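Local coordinates for sensor protein (PDB 2OOL) that binds a biliverdin chromophore through this fragment of a bacteriophytochrome, a red-light photoreceptor whose full-length form probably acts as a histidine kinase, at residues Y81-A93 with P104-R116. Sequence-based numbering, arbitrary orientation.
Sequences YLTAASAARLTHA and PIRLDVVTPDGER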
ATOM      1  N   TYR A  81     -33.527  -4.045  -0.575  1.00 54.84           N
ATOM      2  CA  TYR A  81     -33.027  -2.694  -0.812  1.00 54.66           C
ATOM      3  C   TYR A  81     -31.613  -2.663  -1.402  1.00 54.09           C
ATOM      4  O   TYR A  81     -30.987  -1.614  -1.415  1.00 53.77           O
ATOM      5  CB  TYR A  81     -33.004  -1.930   0.485  1.00 56.90           C
ATOM      6  CG  TYR A  81     -34.256  -2.060   1.267  1.00 57.58           C
ATOM      7  CD1 TYR A  81     -34.331  -2.971   2.309  1.00 58.05           C
ATOM      8  CD2 TYR A  81     -35.368  -1.277   0.973  1.00 58.71           C
ATOM      9  CE1 TYR A  81     -35.488  -3.124   3.036  1.00 59.01           C
ATOM     10  CE2 TYR A  81     -36.545  -1.415   1.699  1.00 59.19           C
ATOM     11  CZ  TYR A  81     -36.585  -2.349   2.733  1.00 60.25           C
ATOM     12  OH  TYR A  81     -37.718  -2.541   3.503  1.00 63.75           O
ATOM     13  N   LEU A  82     -31.112  -3.806  -1.850  1.00 52.79           N
ATOM     14  CA  LEU A  82     -29.827  -3.896  -2.495  1.00 52.63           C
ATOM     15  C   LEU A  82     -30.057  -4.308  -3.935  1.00 52.60           C
ATOM     16  O   LEU A  82     -31.101  -4.846  -4.267  1.00 52.15           O
ATOM     17  CB  LEU A  82     -28.939  -4.942  -1.825  1.00 51.65           C
ATOM     18  CG  LEU A  82     -28.684  -4.849  -0.324  1.00 51.85           C
ATOM     19  CD1 LEU A  82     -27.816  -5.989   0.134  1.00 46.84           C
ATOM     20  CD2 LEU A  82     -28.009  -3.482   0.002  1.00 49.78           C
ATOM     21  N   THR A  83     -29.073  -4.064  -4.792  1.00 51.96           N
ATOM     22  CA  THR A  83     -29.100  -4.577  -6.157  1.00 51.91           C
ATOM     23  C   THR A  83     -28.805  -6.066  -6.052  1.00 51.61           C
ATOM     24  O   THR A  83     -28.284  -6.513  -5.060  1.00 50.96           O
ATOM     25  CB  THR A  83     -28.025  -3.888  -7.064  1.00 52.03           C
ATOM     26  OG1 THR A  83     -26.703  -4.166  -6.567  1.00 51.73           O
ATOM     27  CG2 THR A  83     -28.233  -2.376  -7.065  1.00 51.91           C
ATOM     28  N   ALA A  84     -29.131  -6.815  -7.087  1.00 52.45           N
ATOM     29  CA  ALA A  84     -28.879  -8.247  -7.139  1.00 52.74           C
ATOM     30  C   ALA A  84     -27.419  -8.559  -6.917  1.00 52.87           C
ATOM     31  O   ALA A  84     -27.100  -9.342  -6.036  1.00 54.08           O
ATOM     32  CB  ALA A  84     -29.357  -8.820  -8.467  1.00 53.07           C
ATOM     33  N   ALA A  85     -26.524  -7.939  -7.677  1.00 52.73           N
ATOM     34  CA  ALA A  85     -25.078  -8.120  -7.455  1.00 52.69           C
ATOM     35  C   ALA A  85     -24.643  -7.857  -6.017  1.00 52.41           C
ATOM     36  O   ALA A  85     -23.752  -8.541  -5.531  1.00 51.74           O
ATOM     37  CB  ALA A  85     -24.270  -7.236  -8.396  1.00 52.22           C
ATOM     38  N   SER A  86     -25.233  -6.845  -5.363  1.00 52.79           N
ATOM     39  CA  SER A  86     -24.839  -6.448  -4.004  1.00 53.25           C
ATOM     40  C   SER A  86     -25.395  -7.464  -2.981  1.00 53.38           C
ATOM     41  O   SER A  86     -24.695  -7.806  -2.045  1.00 54.53           O
ATOM     42  CB  SER A  86     -25.340  -5.040  -3.648  1.00 53.11           C
ATOM     43  OG  SER A  86     -24.618  -4.051  -4.369  1.00 55.71           O
ATOM     44  N   ALA A  87     -26.655  -7.867  -3.140  1.00 52.73           N
ATOM     45  CA  ALA A  87     -27.244  -9.024  -2.429  1.00 53.15           C
ATOM     46  C   ALA A  87     -26.310 -10.227  -2.515  1.00 52.96           C
ATOM     47  O   ALA A  87     -25.927 -10.777  -1.506  1.00 52.27           O
ATOM     48  CB  ALA A  87     -28.627  -9.389  -3.005  1.00 51.74           C
ATOM     49  N   ALA A  88     -25.903 -10.594  -3.728  1.00 53.32           N
ATOM     50  CA  ALA A  88     -25.014 -11.746  -3.913  1.00 53.88           C
ATOM     51  C   ALA A  88     -23.724 -11.595  -3.159  1.00 54.33           C
ATOM     52  O   ALA A  88     -23.276 -12.535  -2.511  1.00 54.10           O
ATOM     53  CB  ALA A  88     -24.730 -11.992  -5.396  1.00 53.75           C
ATOM     54  N   ARG A  89     -23.130 -10.397  -3.256  1.00 54.86           N
ATOM     55  CA  ARG A  89     -21.846 -10.082  -2.656  1.00 55.66           C
ATOM     56  C   ARG A  89     -21.868 -10.103  -1.119  1.00 54.77           C
ATOM     57  O   ARG A  89     -20.915 -10.564  -0.483  1.00 53.74           O
ATOM     58  CB  ARG A  89     -21.409  -8.692  -3.144  1.00 56.21           C
ATOM     59  CG  ARG A  89     -19.932  -8.506  -3.290  1.00 57.82           C
ATOM     60  CD  ARG A  89     -19.596  -7.604  -4.516  1.00 59.41           C
ATOM     61  NE  ARG A  89     -20.400  -6.382  -4.527  1.00 61.78           N
ATOM     62  CZ  ARG A  89     -20.820  -5.743  -5.619  1.00 60.24           C
ATOM     63  NH1 ARG A  89     -20.546  -6.194  -6.827  1.00 60.74           N
ATOM     64  NH2 ARG A  89     -21.562  -4.650  -5.493  1.00 60.87           N
ATOM     65  N   LEU A  90     -22.931  -9.556  -0.539  1.00 54.97           N
ATOM     66  CA  LEU A  90     -23.160  -9.604   0.903  1.00 55.48           C
ATOM     67  C   LEU A  90     -23.286 -11.061   1.355  1.00 55.93           C
ATOM     68  O   LEU A  90     -22.549 -11.524   2.237  1.00 54.68           O
ATOM     69  CB  LEU A  90     -24.418  -8.831   1.250  1.00 54.71           C
ATOM     70  CG  LEU A  90     -24.866  -8.735   2.713  1.00 55.10           C
ATOM     71  CD1 LEU A  90     -23.787  -8.124   3.623  1.00 54.30           C
ATOM     72  CD2 LEU A  90     -26.166  -7.933   2.819  1.00 53.80           C
ATOM     73  N   THR A  91     -24.190 -11.787   0.704  1.00 57.96           N
ATOM     74  CA  THR A  91     -24.403 -13.208   1.016  1.00 58.89           C
ATOM     75  C   THR A  91     -23.072 -13.972   0.908  1.00 60.30           C
ATOM     76  O   THR A  91     -22.664 -14.587   1.872  1.00 60.74           O
ATOM     77  CB  THR A  91     -25.507 -13.792   0.169  1.00 59.41           C
ATOM     78  OG1 THR A  91     -26.723 -13.074   0.429  1.00 59.28           O
ATOM     79  CG2 THR A  91     -25.743 -15.234   0.509  1.00 58.92           C
ATOM     80  N   HIS A  92     -22.334 -13.858  -0.191  1.00 61.39           N
ATOM     81  CA  HIS A  92     -21.016 -14.506  -0.261  1.00 61.81           C
ATOM     82  C   HIS A  92     -20.079 -14.099   0.887  1.00 63.03           C
ATOM     83  O   HIS A  92     -19.310 -14.929   1.383  1.00 64.04           O
ATOM     84  CB  HIS A  92     -20.299 -14.239  -1.603  1.00 62.13           C
ATOM     85  CG  HIS A  92     -19.026 -15.028  -1.773  1.00 62.92           C
ATOM     86  ND1 HIS A  92     -17.769 -14.450  -1.750  1.00 66.38           N
ATOM     87  CD2 HIS A  92     -18.818 -16.364  -1.919  1.00 64.84           C
ATOM     88  CE1 HIS A  92     -16.848 -15.389  -1.898  1.00 66.42           C
ATOM     89  NE2 HIS A  92     -17.457 -16.560  -2.010  1.00 65.12           N
ATOM     90  N   ALA A  93     -20.095 -12.831   1.293  1.00 63.13           N
ATOM     91  CA  ALA A  93     -19.183 -12.377   2.343  1.00 63.39           C
ATOM     92  C   ALA A  93     -19.456 -13.101   3.669  1.00 63.86           C
ATOM     93  O   ALA A  93     -18.539 -13.523   4.368  1.00 63.38           O
ATOM     94  CB  ALA A  93     -19.284 -10.869   2.526  1.00 62.69           C
ATOM     95  N   PRO A 104     -13.588  -3.500   2.873  1.00 58.20           N
ATOM     96  CA  PRO A 104     -14.971  -3.137   2.643  1.00 57.07           C
ATOM     97  C   PRO A 104     -15.520  -3.863   1.407  1.00 57.25           C
ATOM     98  O   PRO A 104     -14.745  -4.227   0.513  1.00 58.63           O
ATOM     99  CB  PRO A 104     -14.873  -1.630   2.409  1.00 57.80           C
ATOM    100  CG  PRO A 104     -13.622  -1.460   1.700  1.00 57.06           C
ATOM    101  CD  PRO A 104     -12.680  -2.485   2.280  1.00 58.40           C
ATOM    102  N   ILE A 105     -16.839  -4.017   1.369  0.50 56.26           N
ATOM    103  CA  ILE A 105     -17.549  -4.641   0.281  0.50 55.98           C
ATOM    104  C   ILE A 105     -18.368  -3.556  -0.392  0.50 55.29           C
ATOM    105  O   ILE A 105     -19.028  -2.805   0.299  0.50 54.71           O
ATOM    106  CB  ILE A 105     -18.505  -5.728   0.848  0.50 55.87           C
ATOM    107  CG1 ILE A 105     -17.729  -6.716   1.729  0.50 56.09           C
ATOM    108  CG2 ILE A 105     -19.226  -6.467  -0.271  0.50 55.40           C
ATOM    109  CD1 ILE A 105     -18.445  -7.062   3.015  0.50 56.42           C
ATOM    110  N   ARG A 106     -18.351  -3.458  -1.720  1.00 55.79           N
ATOM    111  CA  ARG A 106     -19.169  -2.437  -2.379  1.00 55.98           C
ATOM    112  C   ARG A 106     -20.597  -2.890  -2.345  1.00 54.37           C
ATOM    113  O   ARG A 106     -20.894  -3.988  -2.747  1.00 55.19           O
ATOM    114  CB  ARG A 106     -18.745  -2.181  -3.825  1.00 57.47           C
ATOM    115  CG  ARG A 106     -19.596  -1.043  -4.520  1.00 57.34           C
ATOM    116  CD  ARG A 106     -20.034  -1.369  -5.934  1.00 62.31           C
ATOM    117  NE  ARG A 106     -20.679  -0.182  -6.474  1.00 64.39           N
ATOM    118  CZ  ARG A 106     -20.247   0.527  -7.517  1.00 67.96           C
ATOM    119  NH1 ARG A 106     -19.165   0.194  -8.267  1.00 67.50           N
ATOM    120  NH2 ARG A 106     -20.942   1.612  -7.810  1.00 67.02           N
ATOM    121  N   LEU A 107     -21.476  -2.037  -1.844  1.00 53.44           N
ATOM    122  CA  LEU A 107     -22.892  -2.288  -1.829  1.00 53.13           C
ATOM    123  C   LEU A 107     -23.621  -1.081  -2.425  1.00 53.66           C
ATOM    124  O   LEU A 107     -23.315   0.082  -2.079  1.00 53.24           O
ATOM    125  CB  LEU A 107     -23.361  -2.528  -0.403  1.00 53.39           C
ATOM    126  CG  LEU A 107     -22.825  -3.801   0.315  1.00 52.50           C
ATOM    127  CD1 LEU A 107     -23.316  -3.907   1.685  1.00 48.74           C
ATOM    128  CD2 LEU A 107     -23.167  -5.064  -0.437  1.00 47.54           C
ATOM    129  N   ASP A 108     -24.558  -1.376  -3.329  1.00 52.61           N
ATOM    130  CA  ASP A 108     -25.436  -0.420  -3.960  1.00 52.20           C
ATOM    131  C   ASP A 108     -26.839  -0.620  -3.404  1.00 51.40           C
ATOM    132  O   ASP A 108     -27.395  -1.720  -3.525  1.00 51.22           O
ATOM    133  CB  ASP A 108     -25.415  -0.628  -5.497  1.00 51.90           C
ATOM    134  CG  ASP A 108     -24.035  -0.255  -6.133  1.00 54.95           C
ATOM    135  OD1 ASP A 108     -23.330   0.579  -5.578  1.00 55.51           O
ATOM    136  OD2 ASP A 108     -23.634  -0.792  -7.179  1.00 59.66           O
ATOM    137  N   VAL A 109     -27.388   0.431  -2.795  1.00 50.87           N
ATOM    138  CA  VAL A 109     -28.719   0.462  -2.196  1.00 52.06           C
ATOM    139  C   VAL A 109     -29.681   1.082  -3.210  1.00 53.79           C
ATOM    140  O   VAL A 109     -29.353   2.114  -3.809  1.00 53.38           O
ATOM    141  CB  VAL A 109     -28.707   1.338  -0.931  1.00 51.75           C
ATOM    142  CG1 VAL A 109     -30.067   1.508  -0.299  1.00 49.05           C
ATOM    143  CG2 VAL A 109     -27.689   0.802   0.078  1.00 50.74           C
ATOM    144  N   VAL A 110     -30.843   0.438  -3.427  1.00 54.88           N
ATOM    145  CA  VAL A 110     -31.878   0.953  -4.322  1.00 55.43           C
ATOM    146  C   VAL A 110     -32.837   1.805  -3.492  1.00 56.68           C
ATOM    147  O   VAL A 110     -33.469   1.298  -2.582  1.00 58.36           O
ATOM    148  CB  VAL A 110     -32.560  -0.194  -5.052  1.00 56.00           C
ATOM    149  CG1 VAL A 110     -33.599   0.321  -6.046  1.00 55.84           C
ATOM    150  CG2 VAL A 110     -31.509  -1.063  -5.767  1.00 54.49           C
ATOM    151  N   THR A 111     -32.841   3.117  -3.718  1.00 57.70           N
ATOM    152  CA  THR A 111     -33.618   4.083  -2.945  1.00 58.60           C
ATOM    153  C   THR A 111     -34.655   4.696  -3.874  1.00 60.23           C
ATOM    154  O   THR A 111     -34.530   4.610  -5.112  1.00 60.27           O
ATOM    155  CB  THR A 111     -32.734   5.248  -2.290  1.00 59.46           C
ATOM    156  OG1 THR A 111     -32.417   6.258  -3.243  1.00 58.96           O
ATOM    157  CG2 THR A 111     -31.431   4.759  -1.640  1.00 58.08           C
ATOM    158  N   PRO A 112     -35.678   5.358  -3.311  1.00 61.65           N
ATOM    159  CA  PRO A 112     -36.695   5.933  -4.204  1.00 62.04           C
ATOM    160  C   PRO A 112     -36.123   7.058  -5.071  1.00 62.68           C
ATOM    161  O   PRO A 112     -36.675   7.359  -6.117  1.00 63.89           O
ATOM    162  CB  PRO A 112     -37.755   6.492  -3.232  1.00 62.40           C
ATOM    163  CG  PRO A 112     -37.456   5.864  -1.902  1.00 62.29           C
ATOM    164  CD  PRO A 112     -35.965   5.663  -1.901  1.00 62.57           C
ATOM    165  N   ASP A 113     -35.028   7.664  -4.618  1.00 62.90           N
ATOM    166  CA  ASP A 113     -34.357   8.768  -5.314  1.00 62.75           C
ATOM    167  C   ASP A 113     -33.075   8.283  -6.036  1.00 62.26           C
ATOM    168  O   ASP A 113     -32.087   9.012  -6.086  1.00 64.68           O
ATOM    169  CB  ASP A 113     -33.977   9.878  -4.291  1.00 64.09           C
ATOM    170  CG  ASP A 113     -35.056  10.092  -3.178  1.00 66.73           C
ATOM    171  OD1 ASP A 113     -36.264  10.304  -3.517  1.00 69.21           O
ATOM    172  OD2 ASP A 113     -34.673  10.056  -1.967  1.00 67.93           O
ATOM    173  N   GLY A 114     -33.091   7.063  -6.582  1.00 60.24           N
ATOM    174  CA  GLY A 114     -31.935   6.470  -7.266  1.00 57.44           C
ATOM    175  C   GLY A 114     -31.072   5.497  -6.455  1.00 55.74           C
ATOM    176  O   GLY A 114     -31.277   5.297  -5.260  1.00 54.86           O
ATOM    177  N   GLU A 115     -30.087   4.913  -7.139  1.00 52.52           N
ATOM    178  CA  GLU A 115     -29.154   3.924  -6.596  1.00 51.46           C
ATOM    179  C   GLU A 115     -27.917   4.605  -6.030  1.00 50.02           C
ATOM    180  O   GLU A 115     -27.237   5.361  -6.718  1.00 48.73           O
ATOM    181  CB  GLU A 115     -28.790   2.946  -7.719  1.00 50.37           C
ATOM    182  CG  GLU A 115     -27.795   1.876  -7.401  1.00 50.27           C
ATOM    183  CD  GLU A 115     -27.521   0.965  -8.599  1.00 51.27           C
ATOM    184  OE1 GLU A 115     -28.417   0.825  -9.450  1.00 52.57           O
ATOM    185  OE2 GLU A 115     -26.410   0.390  -8.716  1.00 51.93           O
ATOM    186  N   ARG A 116     -27.631   4.314  -4.763  1.00 49.96           N
ATOM    187  CA  ARG A 116     -26.530   4.865  -3.992  1.00 49.11           C
ATOM    188  C   ARG A 116     -25.501   3.825  -3.646  1.00 48.59           C
ATOM    189  O   ARG A 116     -25.835   2.767  -3.096  1.00 46.22           O
ATOM    190  CB  ARG A 116     -27.033   5.402  -2.660  1.00 49.39           C
ATOM    191  CG  ARG A 116     -27.962   6.596  -2.774  1.00 53.90           C
ATOM    192  CD  ARG A 116     -27.161   7.882  -2.674  1.00 60.87           C
ATOM    193  NE  ARG A 116     -26.427   8.000  -1.413  1.00 62.02           N
ATOM    194  CZ  ARG A 116     -26.951   8.432  -0.267  1.00 64.91           C
ATOM    195  NH1 ARG A 116     -28.233   8.803  -0.191  1.00 64.69           N
ATOM    196  NH2 ARG A 116     -26.169   8.514   0.817  1.00 66.19           N
TER
HETATM  197  O   HOH W   1     -24.653  -3.310  -7.813  1.00 54.66           O
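Arg-89 reaches from helix 84-93 to strand 105-111, the outermost of its sheet, and takes the carbonyl of Arg-106 side-on; with Ser-86 it serves two backbone groups of the strand, Arg-106 O and Asp-108 N, that lie on the side facing the helix. Arg-89 NE (3.0 Å) and NH2 (2.9 Å) both end on Arg-106 O, NE lying in the carbonyl plane and NH2 well above it. Bends at chi2 and chi3 (49°) bring the guanidinium back along the helix, one face over Ala-85 O, while CG rests on Ile-105 CG2. With the side chain cut back to alanine, Arg-106 O would probably lose both donors, and Ile-105 CG2 the methylene packed against it. One turn earlier, Ser-86 OG accepts a nearly straight bond from Asp-108 N (2.9 Å, 168°) and also pairs with Thr-83 OG1 at the N-cap. A water joins Thr-83 OG1 to Asp-108 OD2, whereas OD1 takes the salt bridge from Arg-106 NE on its syn side. Thr-83 lays CG2 against Asp-108 CB (3.7 Å), and its backbone N donates to Asp-108 O, lying nearly on the line of that C=O bond. On the inner side, Leu-107 CD2 packs against Ser-86 CB (3.9 Å) and its carbonyl, and Ile-105 CD1 meets Ala-93 CB. Val-110 N bonds to Tyr-81 O (2.9 Å), completing a single beta bridge, Leu-82 with Val-109. A helix thus borders the outermost strand of the antiparallel sheet in the PAS domain.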